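Local coordinates for protein eukaryotic peptide chain release factor GTP-binding subunit (Schizosaccharomyces pombe, PDB 1R5B) that is a GTP-binding subunit of the translation release factor, related to elongation factor Tu, and joins a P-loop nucleotide-binding domain to beta domains, at residues A145-L150 / H183-I188; V306-Q311 / T348-T353; I298-N303 / D323-S328. All coordinates share one frame; numbering follows the deposited sequence.

Contact 1: A145-L150 / H183-I188; sequences ADIGVL and HLVVVI
Strands 147-150 and 184-188 run parallel with a crossing angle of -29° between their short axes, Val-149 lying abreast of Val-185 and Leu-150 of Val-186. Three backbone hydrogen bonds join them. Val-185 N donates to Gly-148 O (3.0 Å) and Val-185 O accepts from Leu-150 N (2.7 Å), so that one residue grips both neighbours of Val-149. Leu-150 O then takes Val-187 N at 2.8 Å, in the plane of the carbonyl, and the CA-H of Val-186 also leans on this oxygen. On the face carrying Val-149 and Val-185, the two strands meet through branched aliphatic side chains. Val-149 CG1, anti to its backbone N (chi1 -178°), reaches forward across the strands to Val-187 CG2 at 3.7 Å, the two side chains crossing obliquely. Its other methyl, CG2, rests on Val-185 CB, and Val-185 CG2 turns back to meet Ile-147 CG2. Both strands belong to the central sheet of a P-loop NTPase fold, consecutive parallel strands of a beta-alpha-beta crossover, with strand 42-50 flanking 147-153 and strand 226-230 flanking 184-189. Helix 256-262 packs against Val-185 and Val-187 through Tyr-259 and Leu-256, whereas Val-186 faces Leu-210 of helix 200-218. On that second face Leu-150 and Leu-184, both with CG anti to the backbone N, bring their CD2 methyls together at 4.2 Å. Leu-184 CD1 lies 3.8 Å from Gly-148 O, beside the first of the backbone bonds. The side chain of Leu-150 also touches residues of the probable Walker A loop.

Contact 2: V306-Q311 / T348-T353; sequences VMPINQ and TGYVLT
Pro-308 sits on the ring of Tyr-350, its CD 3.6 Å from the ring centroid and 20° off the normal, a CH-pi contact displaced toward the CD2-CE2 rim. Ile-309 approaches the same ring obliquely, its CG2 methyl 3.6 Å from Tyr-350 CE1, and at the base of the side chain Val-306 CG1 meets Tyr-350 CB at 3.8 Å. The tyrosine is swung into this position with CG beside its own backbone N and anti to the carbonyl carbon (chi1 -73°). The proline follows a cis peptide bond at the end of strand 302-307, in the connection to strand 311-319. That turn closes in a G1 beta bulge, Asn-310 and Gln-311 both facing Val-306, whose N donates to Gln-311 O (2.7 Å). Such linked antiparallel strands build the beta-barrel domain that follows the nucleotide-binding domain in relatives of elongation factor Tu. Met-307 and Val-351 form a hydrogen-bonded antiparallel pair, Val-351 N reaching Met-307 O and Met-307 N reaching Val-351 O, each at 3.1 Å. In the next, non-hydrogen-bonded pair, Val-306 CG2 and Leu-352 CD2 lie side by side at 3.9 Å. Thr-353 offers its CG2 methyl to Met-307 CG, while its OG1 is held by Phe-274 O and Val-359 N. Beyond the strands, Pro-433 and Cys-435 of strand 433-435 touch Pro-308, and Cys-435 also touches Met-307 and Val-351.

Contact 3: I298-N303 / D323-S328; sequences IKKNSN and DEEISS
Lys-300, just past the end of strand 297-299, has its CB 3.9 Å from Ser-327 O, the oxygen that also accepts its backbone N-H. CG stands anti to the backbone N (chi1 -169°), and the chain stays extended through CD and CE before bending at its last torsion (chi4 87°), which brings NZ to the carboxylate of Glu-325, the two side chains crossing at about a right angle. Lys-300 NZ makes a salt bridge to Glu-325 OE2 at 3.4 Å, its hydrogen bond weak, with OE1 almost as near at 3.5 Å. A water bridges the pair, accepting from Lys-300 NZ at 3.0 Å and donating to Glu-325 OE2. The stronger direct partner of NZ is the carbonyl oxygen of Thr-316 on strand 311-319, so NZ is held by both Glu-325 and the backbone of a third strand. Antiparallel strands 297-299 and 325-330 meet here at the surface of the beta-barrel domain, Lys-299 opposite Ser-328 in a non-hydrogen-bonded pair. Lys-300 N donates to Ser-327 O at 3.1 Å, from above the carbonyl plane. The CA-H of Ser-328 makes a bent contact with Ile-298 O, 3.2 Å from its CA. Past Lys-300 the chain turns through Asn-301, at positive phi, and Asn-301 and Ser-302 face Val-315 in a G1 beta bulge. Ser-302 OG, above the plane of the Lys-299 carbonyl, reaches back to its O (2.7 Å).

Overall arrangement
From the N terminus, contact 1 is met first: it closes the crossover between residues 150 and 183 inside the P-loop domain, before the others open. The chain then enters the beta domain, where contact 3 opens at 298-303 and contact 2 after two more residues, at 306-311. Contact 3 closes at 323-328 and contact 2 at 348-353, so their loops cross. Strand 302-307 serves both, contact 3 joining strand 297-299 to 325-330 and contact 2 joining 302-307 to 351-353, in one antiparallel sheet, with centres about 18 Å apart. Contact 1 touches neither; its centre lies about 34 Å from that of contact 2, across the chain's centre, and about 26 Å from that of contact 3.

Contact 1: A145-L150 / H183-I188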
loop_
_atom_site.group_PDB
_atom_site.type_symbol
_atom_site.label_atom_id
_atom_site.label_comp_id
_atom_site.label_asym_id
_atom_site.label_seq_id
_atom_site.Cartn_x
_atom_site.Cartn_y
_atom_site.Cartn_z
ATOM N N ALA A 145 12.793 -4.388 1.114
ATOM C CA ALA A 145 12.136 -3.590 0.087
ATOM C C ALA A 145 10.691 -4.033 -0.129
ATOM O O ALA A 145 10.382 -5.200 -0.021
ATOM C CB ALA A 145 12.906 -3.697 -1.212
ATOM N N ASP A 146 9.814 -3.081 -0.412
ATOM C CA ASP A 146 8.469 -3.376 -0.883
ATOM C C ASP A 146 8.440 -3.515 -2.393
ATOM O O ASP A 146 7.664 -4.298 -2.926
ATOM C CB ASP A 146 7.495 -2.270 -0.490
ATOM C CG ASP A 146 7.282 -2.184 1.000
ATOM O OD1 ASP A 146 6.903 -3.193 1.618
ATOM O OD2 ASP A 146 7.480 -1.145 1.643
ATOM N N ILE A 147 9.276 -2.741 -3.071
ATOM C CA ILE A 147 9.276 -2.653 -4.522
ATOM C C ILE A 147 10.717 -2.706 -5.018
ATOM O O ILE A 147 11.577 -2.031 -4.481
ATOM C CB ILE A 147 8.645 -1.328 -4.977
ATOM C CG1 ILE A 147 7.179 -1.213 -4.537
ATOM C CG2 ILE A 147 8.744 -1.178 -6.487
ATOM C CD1 ILE A 147 6.661 0.237 -4.539
ATOM N N GLY A 148 10.977 -3.521 -6.025
ATOM C CA GLY A 148 12.271 -3.598 -6.671
ATOM C C GLY A 148 12.099 -3.121 -8.092
ATOM O O GLY A 148 11.182 -3.561 -8.777
ATOM N N VAL A 149 12.935 -2.178 -8.510
ATOM C CA VAL A 149 12.888 -1.644 -9.862
ATOM C C VAL A 149 14.208 -1.977 -10.549
ATOM O O VAL A 149 15.264 -1.494 -10.128
ATOM C CB VAL A 149 12.679 -0.125 -9.879
ATOM C CG1 VAL A 149 12.599 0.378 -11.328
ATOM C CG2 VAL A 149 11.401 0.268 -9.123
ATOM N N LEU A 150 14.161 -2.845 -11.554
ATOM C CA LEU A 150 15.352 -3.166 -12.345
ATOM C C LEU A 150 15.395 -2.196 -13.522
ATOM O O LEU A 150 14.474 -2.174 -14.326
ATOM C CB LEU A 150 15.306 -4.623 -12.824
ATOM C CG LEU A 150 16.407 -5.110 -13.764
ATOM C CD1 LEU A 150 17.750 -5.064 -13.082
ATOM C CD2 LEU A 150 16.108 -6.531 -14.232
ATOM N N HIS A 183 7.740 -9.544 -7.300
ATOM C CA HIS A 183 7.042 -8.829 -8.353
ATOM C C HIS A 183 7.972 -7.707 -8.784
ATOM O O HIS A 183 8.092 -6.687 -8.117
ATOM C CB HIS A 183 5.721 -8.289 -7.831
ATOM C CG HIS A 183 4.940 -7.530 -8.847
ATOM N ND1 HIS A 183 5.232 -6.228 -9.178
ATOM C CD2 HIS A 183 3.870 -7.879 -9.597
ATOM C CE1 HIS A 183 4.372 -5.806 -10.088
ATOM N NE2 HIS A 183 3.534 -6.787 -10.358
ATOM N N LEU A 184 8.661 -7.930 -9.887
ATOM C CA LEU A 184 9.715 -7.049 -10.325
ATOM C C LEU A 184 9.147 -5.994 -11.261
ATOM O O LEU A 184 8.455 -6.320 -12.213
ATOM C CB LEU A 184 10.770 -7.882 -11.045
ATOM C CG LEU A 184 12.094 -7.228 -11.383
ATOM C CD1 LEU A 184 12.783 -6.761 -10.127
ATOM C CD2 LEU A 184 12.968 -8.234 -12.102
ATOM N N VAL A 185 9.430 -4.737 -10.970
ATOM C CA VAL A 185 9.184 -3.652 -11.911
ATOM C C VAL A 185 10.459 -3.443 -12.741
ATOM O O VAL A 185 11.527 -3.201 -12.188
ATOM C CB VAL A 185 8.812 -2.351 -11.186
ATOM C CG1 VAL A 185 8.578 -1.239 -12.178
ATOM C CG2 VAL A 185 7.570 -2.562 -10.320
ATOM N N VAL A 186 10.335 -3.557 -14.059
ATOM C CA VAL A 186 11.460 -3.461 -14.969
ATOM C C VAL A 186 11.255 -2.208 -15.809
ATOM O O VAL A 186 10.303 -2.122 -16.591
ATOM C CB VAL A 186 11.544 -4.691 -15.893
ATOM C CG1 VAL A 186 12.622 -4.491 -16.970
ATOM C CG2 VAL A 186 11.824 -5.923 -15.106
ATOM N N VAL A 187 12.143 -1.244 -15.636
ATOM C CA VAL A 187 12.059 0.032 -16.327
ATOM C C VAL A 187 13.034 0.026 -17.523
ATOM O O VAL A 187 14.243 -0.119 -17.362
ATOM C CB VAL A 187 12.322 1.168 -15.313
ATOM C CG1 VAL A 187 12.817 2.391 -15.957
ATOM C CG2 VAL A 187 11.025 1.479 -14.543
ATOM N N ILE A 188 12.486 0.115 -18.729
ATOM C CA ILE A 188 13.290 0.178 -19.931
ATOM C C ILE A 188 13.638 1.659 -20.159
ATOM O O ILE A 188 12.788 2.440 -20.595
ATOM C CB ILE A 188 12.518 -0.398 -21.155
ATOM C CG1 ILE A 188 12.021 -1.833 -20.908
ATOM C CG2 ILE A 188 13.390 -0.346 -22.411
ATOM C CD1 ILE A 188 13.076 -2.823 -20.640
#

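Contact 2: V306-Q311 / T348-T353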
loop_
_atom_site.group_PDB
_atom_site.type_symbol
_atom_site.label_atom_id
_atom_site.label_comp_id
_atom_site.label_asym_id
_atom_site.label_seq_id
_atom_site.Cartn_x
_atom_site.Cartn_y
_atom_site.Cartn_z
ATOM N N VAL A 306 -11.238 -16.180 12.587
ATOM C CA VAL A 306 -12.118 -15.038 12.702
ATOM C C VAL A 306 -11.863 -14.413 14.059
ATOM O O VAL A 306 -12.162 -15.021 15.086
ATOM C CB VAL A 306 -13.610 -15.409 12.605
ATOM C CG1 VAL A 306 -14.453 -14.134 12.543
ATOM C CG2 VAL A 306 -13.893 -16.298 11.403
ATOM N N MET A 307 -11.289 -13.214 14.070
ATOM C CA MET A 307 -11.253 -12.389 15.288
ATOM C C MET A 307 -12.464 -11.449 15.299
ATOM O O MET A 307 -12.959 -11.087 14.236
ATOM C CB MET A 307 -9.934 -11.608 15.361
ATOM C CG MET A 307 -8.725 -12.481 15.706
ATOM S SD MET A 307 -8.999 -13.594 17.070
ATOM C CE MET A 307 -8.691 -12.559 18.350
ATOM N N PRO A 308 -12.950 -11.030 16.468
ATOM C CA PRO A 308 -12.352 -11.297 17.787
ATOM C C PRO A 308 -12.809 -12.589 18.494
ATOM O O PRO A 308 -12.404 -12.816 19.630
ATOM C CB PRO A 308 -12.854 -10.099 18.601
ATOM C CG PRO A 308 -14.253 -9.882 18.067
ATOM C CD PRO A 308 -14.160 -10.194 16.585
ATOM N N ILE A 309 -13.623 -13.407 17.836
ATOM C CA ILE A 309 -14.239 -14.575 18.468
ATOM C C ILE A 309 -13.332 -15.818 18.556
ATOM O O ILE A 309 -13.688 -16.797 19.219
ATOM C CB ILE A 309 -15.583 -14.926 17.764
ATOM C CG1 ILE A 309 -15.389 -15.198 16.266
ATOM C CG2 ILE A 309 -16.590 -13.800 17.969
ATOM C CD1 ILE A 309 -16.576 -15.874 15.619
ATOM N N ASN A 310 -12.185 -15.782 17.887
ATOM C CA ASN A 310 -11.210 -16.866 17.946
ATOM C C ASN A 310 -11.732 -18.194 17.364
ATOM O O ASN A 310 -11.473 -19.279 17.901
ATOM C CB ASN A 310 -10.729 -17.040 19.394
ATOM C CG ASN A 310 -9.328 -17.620 19.485
ATOM O OD1 ASN A 310 -8.493 -17.397 18.609
ATOM N ND2 ASN A 310 -9.064 -18.374 20.563
ATOM N N GLN A 311 -12.444 -18.089 16.243
ATOM C CA GLN A 311 -13.012 -19.233 15.546
ATOM C C GLN A 311 -12.276 -19.497 14.226
ATOM O O GLN A 311 -12.158 -18.608 13.379
ATOM C CB GLN A 311 -14.488 -18.960 15.267
ATOM C CG GLN A 311 -15.243 -20.074 14.525
ATOM C CD GLN A 311 -15.474 -21.313 15.368
ATOM O OE1 GLN A 311 -15.452 -22.427 14.849
ATOM N NE2 GLN A 311 -15.698 -21.123 16.664
ATOM N N THR A 348 -20.282 -9.083 9.969
ATOM C CA THR A 348 -19.454 -8.087 9.283
ATOM C C THR A 348 -18.760 -7.228 10.332
ATOM O O THR A 348 -19.315 -6.956 11.389
ATOM C CB THR A 348 -20.275 -7.213 8.313
ATOM O OG1 THR A 348 -21.176 -6.372 9.047
ATOM C CG2 THR A 348 -21.186 -8.064 7.426
ATOM N N GLY A 349 -17.525 -6.840 10.053
ATOM C CA GLY A 349 -16.746 -6.055 10.989
ATOM C C GLY A 349 -15.723 -6.932 11.663
ATOM O O GLY A 349 -14.698 -6.443 12.139
ATOM N N TYR A 350 -16.017 -8.231 11.717
ATOM C CA TYR A 350 -15.058 -9.225 12.166
ATOM C C TYR A 350 -14.043 -9.401 11.064
ATOM O O TYR A 350 -14.269 -8.994 9.929
ATOM C CB TYR A 350 -15.761 -10.550 12.472
ATOM C CG TYR A 350 -16.603 -10.556 13.743
ATOM C CD1 TYR A 350 -17.211 -11.735 14.170
ATOM C CD2 TYR A 350 -16.782 -9.405 14.525
ATOM C CE1 TYR A 350 -17.976 -11.778 15.333
ATOM C CE2 TYR A 350 -17.548 -9.445 15.698
ATOM C CZ TYR A 350 -18.148 -10.634 16.090
ATOM O OH TYR A 350 -18.908 -10.710 17.235
ATOM N N VAL A 351 -12.913 -10.002 11.385
ATOM C CA VAL A 351 -11.789 -9.965 10.467
ATOM C C VAL A 351 -11.198 -11.345 10.289
ATOM O O VAL A 351 -10.871 -12.009 11.274
ATOM C CB VAL A 351 -10.712 -8.990 10.970
ATOM C CG1 VAL A 351 -9.491 -9.017 10.059
ATOM C CG2 VAL A 351 -11.267 -7.582 11.059
ATOM N N LEU A 352 -11.079 -11.776 9.036
ATOM C CA LEU A 352 -10.378 -13.007 8.736
ATOM C C LEU A 352 -8.913 -12.712 8.884
ATOM O O LEU A 352 -8.443 -11.653 8.480
ATOM C CB LEU A 352 -10.687 -13.503 7.327
ATOM C CG LEU A 352 -12.175 -13.694 7.029
ATOM C CD1 LEU A 352 -12.349 -14.330 5.668
ATOM C CD2 LEU A 352 -12.873 -14.528 8.105
ATOM N N THR A 353 -8.188 -13.638 9.476
ATOM C CA THR A 353 -6.782 -13.426 9.699
ATOM C C THR A 353 -5.996 -14.715 9.875
ATOM O O THR A 353 -6.548 -15.825 9.894
ATOM C CB THR A 353 -6.594 -12.485 10.892
ATOM O OG1 THR A 353 -5.217 -12.095 10.977
ATOM C CG2 THR A 353 -6.870 -13.183 12.201
#

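Contact 3: I298-N303 / D323-S328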
loop_
_atom_site.group_PDB
_atom_site.type_symbol
_atom_site.label_atom_id
_atom_site.label_comp_id
_atom_site.label_asym_id
_atom_site.label_seq_id
_atom_site.Cartn_x
_atom_site.Cartn_y
_atom_site.Cartn_z
ATOM N N ILE A 298 -3.594 -15.266 0.740
ATOM C CA ILE A 298 -4.452 -16.412 1.036
ATOM C C ILE A 298 -4.464 -17.376 -0.164
ATOM O O ILE A 298 -4.560 -16.950 -1.312
ATOM C CB ILE A 298 -5.878 -15.905 1.434
ATOM C CG1 ILE A 298 -6.745 -17.020 1.993
ATOM C CG2 ILE A 298 -6.602 -15.286 0.245
ATOM C CD1 ILE A 298 -6.460 -17.353 3.390
ATOM N N LYS A 299 -4.316 -18.667 0.128
ATOM C CA LYS A 299 -4.398 -19.734 -0.863
ATOM C C LYS A 299 -5.749 -20.437 -0.717
ATOM O O LYS A 299 -6.386 -20.362 0.328
ATOM C CB LYS A 299 -3.277 -20.768 -0.628
ATOM C CG LYS A 299 -1.884 -20.384 -1.164
ATOM C CD LYS A 299 -0.736 -20.567 -0.118
ATOM C CE LYS A 299 0.159 -21.783 -0.367
ATOM N NZ LYS A 299 1.623 -21.450 -0.277
ATOM N N LYS A 300 -6.175 -21.135 -1.758
ATOM C CA LYS A 300 -7.326 -22.020 -1.657
ATOM C C LYS A 300 -6.979 -23.162 -0.709
ATOM O O LYS A 300 -5.852 -23.675 -0.723
ATOM C CB LYS A 300 -7.701 -22.575 -3.038
ATOM C CG LYS A 300 -9.040 -23.301 -3.095
ATOM C CD LYS A 300 -9.196 -24.055 -4.415
ATOM C CE LYS A 300 -10.308 -25.109 -4.374
ATOM N NZ LYS A 300 -11.626 -24.526 -4.721
ATOM N N ASN A 301 -7.958 -23.565 0.094
ATOM C CA ASN A 301 -7.786 -24.582 1.137
ATOM C C ASN A 301 -6.818 -24.178 2.246
ATOM O O ASN A 301 -5.982 -24.969 2.679
ATOM C CB ASN A 301 -7.391 -25.917 0.529
ATOM C CG ASN A 301 -8.393 -26.388 -0.504
ATOM O OD1 ASN A 301 -9.489 -26.846 -0.160
ATOM N ND2 ASN A 301 -8.031 -26.270 -1.778
ATOM N N SER A 302 -6.949 -22.938 2.699
ATOM C CA SER A 302 -6.194 -22.435 3.833
ATOM C C SER A 302 -7.133 -22.184 5.002
ATOM O O SER A 302 -8.257 -21.726 4.814
ATOM C CB SER A 302 -5.505 -21.126 3.471
ATOM O OG SER A 302 -4.736 -21.289 2.296
ATOM N N ASN A 303 -6.666 -22.481 6.207
ATOM C CA ASN A 303 -7.404 -22.133 7.404
ATOM C C ASN A 303 -7.211 -20.659 7.689
ATOM O O ASN A 303 -6.175 -20.102 7.371
ATOM C CB ASN A 303 -6.932 -22.968 8.598
ATOM C CG ASN A 303 -7.429 -24.397 8.545
ATOM O OD1 ASN A 303 -8.270 -24.751 7.724
ATOM N ND2 ASN A 303 -6.910 -25.224 9.435
ATOM N N ASP A 323 -16.485 -12.733 -10.343
ATOM C CA ASP A 323 -16.840 -14.113 -9.945
ATOM C C ASP A 323 -16.177 -15.286 -10.697
ATOM O O ASP A 323 -16.851 -16.251 -11.054
ATOM C CB ASP A 323 -18.372 -14.292 -9.973
ATOM C CG ASP A 323 -19.081 -13.494 -8.889
ATOM O OD1 ASP A 323 -18.746 -13.669 -7.691
ATOM O OD2 ASP A 323 -19.993 -12.679 -9.144
ATOM N N GLU A 324 -14.872 -15.211 -10.937
ATOM C CA GLU A 324 -14.125 -16.350 -11.473
ATOM C C GLU A 324 -13.246 -16.917 -10.369
ATOM O O GLU A 324 -12.684 -16.167 -9.565
ATOM C CB GLU A 324 -13.268 -15.942 -12.675
ATOM C CG GLU A 324 -12.487 -17.090 -13.321
ATOM C CD GLU A 324 -12.592 -17.117 -14.843
ATOM O OE1 GLU A 324 -13.720 -17.261 -15.367
ATOM O OE2 GLU A 324 -11.546 -17.009 -15.520
ATOM N N GLU A 325 -13.138 -18.240 -10.325
ATOM C CA GLU A 325 -12.332 -18.888 -9.305
ATOM C C GLU A 325 -10.846 -18.687 -9.582
ATOM O O GLU A 325 -10.348 -19.020 -10.661
ATOM C CB GLU A 325 -12.642 -20.382 -9.202
ATOM C CG GLU A 325 -11.674 -21.131 -8.294
ATOM C CD GLU A 325 -12.341 -22.228 -7.501
ATOM O OE1 GLU A 325 -13.005 -21.906 -6.504
ATOM O OE2 GLU A 325 -12.202 -23.410 -7.869
ATOM N N ILE A 326 -10.156 -18.141 -8.588
ATOM C CA ILE A 326 -8.704 -17.985 -8.612
ATOM C C ILE A 326 -8.090 -18.763 -7.444
ATOM O O ILE A 326 -8.737 -18.993 -6.426
ATOM C CB ILE A 326 -8.321 -16.486 -8.545
ATOM C CG1 ILE A 326 -8.872 -15.844 -7.258
ATOM C CG2 ILE A 326 -8.835 -15.761 -9.799
ATOM C CD1 ILE A 326 -8.508 -14.391 -7.076
ATOM N N SER A 327 -6.840 -19.168 -7.603
ATOM C CA SER A 327 -6.188 -20.045 -6.636
ATOM C C SER A 327 -5.516 -19.289 -5.476
ATOM O O SER A 327 -5.190 -19.892 -4.461
ATOM C CB SER A 327 -5.162 -20.913 -7.355
ATOM O OG SER A 327 -4.221 -20.098 -8.027
ATOM N N SER A 328 -5.305 -17.982 -5.621
ATOM C CA SER A 328 -4.741 -17.170 -4.537
ATOM C C SER A 328 -4.969 -15.669 -4.728
ATOM O O SER A 328 -5.288 -15.218 -5.818
ATOM C CB SER A 328 -3.235 -17.445 -4.370
ATOM O OG SER A 328 -2.470 -16.759 -5.348
HETATM O O HOH W 1 -13.004 -26.121 -6.834
#